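Local coordinates for hypothetical protein (PDB 4QAN) that is of unknown function but has a cystatin-like fold, is a divergent member of the NTF2-like superfamily and binds magnesium, at residues E226-A231 / T238-F243. Numbering follows the deposited sequence.
Sequences EQFIYA and TRALAF
Phe243 reaches from segment 238-243 to the backbone of helix 221-234, laying its ring beside Gln227 and Phe228. Its CG stands anti to the carbonyl carbon (chi1 -80°), which directs the ring at the facing helix. Near the base, Phe243 CB lies obliquely to the Phe228 ring. Further out, Phe243 CD2 is 4.0 Å from Phe228 CB, CE2 approaches Phe228 N at 3.6 Å, and the tip, CZ, packs against Gln227 CB at 3.4 Å. The same CZ underlies one face of the Arg239 guanidinium, 3.8 Å from its plane and offset toward the rim. A long, flat hydrocarbon suits this place because it spans the gap between the two segments, which run nearly antiparallel at 158°. An alanine here would probably open a gap beside Gln227 and Phe228 and leave the guanidinium without its aromatic support on that face.

Where the helices approach more closely, small residues serve: Ala231 CB meets Ala240 CB at 4.1 Å. Phe228, its CG anti to the backbone N, turns its ring edge to Ala240 O, with CD1 3.5 Å from that oxygen. Tyr263 and Met270 of helix 254-275 also touch the Phe228 side chain, joining the helical hairpin to the long helix.

On the more polar side, the long, extended Arg239 chain carries its NE out to a water that links the helices, accepting from Arg239 NE at 2.6 Å and donating to Gln227 O at 2.8 Å. Gln227 offers its apolar CB to the Phe243 ring and its polar amide beyond, where NE2 nears the guanidinium edge, planes 62° apart, without bonding to NH2, a fellow donor. With no direct hydrogen bond between the segments, the contact relies on apolar packing and the bridging water.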
loop_
_atom_site.group_PDB
_atom_site.type_symbol
_atom_site.label_atom_id
_atom_site.label_comp_id
_atom_site.label_asym_id
_atom_site.label_seq_id
_atom_site.Cartn_x
_atom_site.Cartn_y
_atom_site.Cartn_z
ATOM N N GLU A 226 -11.984 -0.719 -20.312
ATOM C CA GLU A 226 -11.108 -0.156 -21.351
ATOM C C GLU A 226 -10.231 0.986 -20.824
ATOM O O GLU A 226 -9.024 1.011 -21.082
ATOM C CB GLU A 226 -11.921 0.303 -22.564
ATOM C CG GLU A 226 -12.437 -0.859 -23.423
ATOM C CD GLU A 226 -13.747 -0.564 -24.174
ATOM O OE1 GLU A 226 -14.194 0.609 -24.211
ATOM O OE2 GLU A 226 -14.358 -1.521 -24.727
ATOM N N GLN A 227 -10.811 1.907 -20.066
ATOM C CA GLN A 227 -10.047 3.059 -19.614
ATOM C C GLN A 227 -9.146 2.729 -18.469
ATOM O O GLN A 227 -8.130 3.378 -18.310
ATOM C CB GLN A 227 -10.939 4.243 -19.238
ATOM C CG GLN A 227 -11.440 5.058 -20.424
ATOM C CD GLN A 227 -10.299 5.638 -21.245
ATOM O OE1 GLN A 227 -10.094 5.233 -22.382
ATOM N NE2 GLN A 227 -9.540 6.584 -20.659
ATOM N N PHE A 228 -9.551 1.759 -17.646
ATOM C CA PHE A 228 -8.699 1.169 -16.611
ATOM C C PHE A 228 -7.410 0.599 -17.216
ATOM O O PHE A 228 -6.308 0.946 -16.794
ATOM C CB PHE A 228 -9.507 0.085 -15.889
ATOM C CG PHE A 228 -8.712 -0.780 -14.935
ATOM C CD1 PHE A 228 -8.300 -0.290 -13.706
ATOM C CD2 PHE A 228 -8.451 -2.109 -15.237
ATOM C CE1 PHE A 228 -7.616 -1.100 -12.814
ATOM C CE2 PHE A 228 -7.768 -2.920 -14.342
ATOM C CZ PHE A 228 -7.342 -2.404 -13.131
ATOM N N ILE A 229 -7.546 -0.227 -18.250
ATOM C CA ILE A 229 -6.380 -0.745 -18.972
ATOM C C ILE A 229 -5.567 0.350 -19.676
ATOM O O ILE A 229 -4.349 0.272 -19.737
ATOM C CB ILE A 229 -6.794 -1.879 -19.943
ATOM C CG1 ILE A 229 -7.357 -3.069 -19.136
ATOM C CG2 ILE A 229 -5.642 -2.304 -20.844
ATOM C CD1 ILE A 229 -6.433 -3.641 -18.075
ATOM N N TYR A 230 -6.220 1.386 -20.177
ATOM C CA TYR A 230 -5.509 2.494 -20.794
ATOM C C TYR A 230 -4.651 3.218 -19.754
ATOM O O TYR A 230 -3.506 3.594 -20.036
ATOM C CB TYR A 230 -6.484 3.484 -21.440
ATOM C CG TYR A 230 -5.819 4.718 -22.056
ATOM C CD1 TYR A 230 -5.048 4.612 -23.208
ATOM C CD2 TYR A 230 -5.967 5.991 -21.473
ATOM C CE1 TYR A 230 -4.440 5.728 -23.772
ATOM C CE2 TYR A 230 -5.364 7.119 -22.025
ATOM C CZ TYR A 230 -4.608 6.987 -23.175
ATOM O OH TYR A 230 -4.015 8.088 -23.738
ATOM N N ALA A 231 -5.208 3.433 -18.569
ATOM C CA ALA A 231 -4.441 4.000 -17.452
ATOM C C ALA A 231 -3.158 3.200 -17.136
ATOM O O ALA A 231 -2.069 3.766 -16.935
ATOM C CB ALA A 231 -5.318 4.091 -16.214
ATOM N N THR A 238 -2.792 5.919 -10.463
ATOM C CA THR A 238 -3.745 6.569 -9.590
ATOM C C THR A 238 -5.141 6.597 -10.179
ATOM O O THR A 238 -6.101 6.357 -9.475
ATOM C CB THR A 238 -3.314 7.982 -9.247
ATOM O OG1 THR A 238 -1.999 7.904 -8.716
ATOM C CG2 THR A 238 -4.218 8.582 -8.205
ATOM N N ARG A 239 -5.234 6.883 -11.468
ATOM C CA ARG A 239 -6.492 6.856 -12.179
ATOM C C ARG A 239 -7.015 5.420 -12.251
ATOM O O ARG A 239 -8.222 5.160 -12.117
ATOM C CB ARG A 239 -6.278 7.456 -13.569
ATOM C CG ARG A 239 -7.522 7.657 -14.384
ATOM C CD ARG A 239 -7.221 8.477 -15.647
ATOM N NE ARG A 239 -8.196 8.191 -16.701
ATOM C CZ ARG A 239 -9.403 8.746 -16.806
ATOM N NH1 ARG A 239 -9.814 9.672 -15.934
ATOM N NH2 ARG A 239 -10.198 8.384 -17.814
ATOM N N ALA A 240 -6.100 4.479 -12.425
ATOM C CA ALA A 240 -6.465 3.074 -12.361
ATOM C C ALA A 240 -7.148 2.737 -11.029
ATOM O O ALA A 240 -8.147 1.996 -11.010
ATOM C CB ALA A 240 -5.257 2.194 -12.581
ATOM N N LEU A 241 -6.638 3.285 -9.925
ATOM C CA LEU A 241 -7.248 3.003 -8.620
ATOM C C LEU A 241 -8.599 3.707 -8.487
ATOM O O LEU A 241 -9.560 3.106 -8.006
ATOM C CB LEU A 241 -6.339 3.432 -7.488
ATOM C CG LEU A 241 -5.006 2.694 -7.409
ATOM C CD1 LEU A 241 -4.070 3.450 -6.474
ATOM C CD2 LEU A 241 -5.161 1.248 -6.970
ATOM N N ALA A 242 -8.669 4.965 -8.940
ATOM C CA ALA A 242 -9.931 5.724 -8.995
ATOM C C ALA A 242 -11.119 4.956 -9.601
ATOM O O ALA A 242 -12.254 5.149 -9.176
ATOM C CB ALA A 242 -9.736 7.023 -9.753
ATOM N N PHE A 243 -10.870 4.112 -10.596
ATOM C CA PHE A 243 -11.956 3.308 -11.237
ATOM C C PHE A 243 -12.635 2.308 -10.313
ATOM O O PHE A 243 -13.749 1.850 -10.599
ATOM C CB PHE A 243 -11.453 2.582 -12.498
ATOM C CG PHE A 243 -11.388 3.464 -13.721
ATOM C CD1 PHE A 243 -12.539 4.038 -14.236
ATOM C CD2 PHE A 243 -10.180 3.731 -14.342
ATOM C CE1 PHE A 243 -12.486 4.872 -15.350
ATOM C CE2 PHE A 243 -10.121 4.539 -15.465
ATOM C CZ PHE A 243 -11.271 5.119 -15.963
HETATM O O HOH W 1 -7.765 6.116 -18.288
#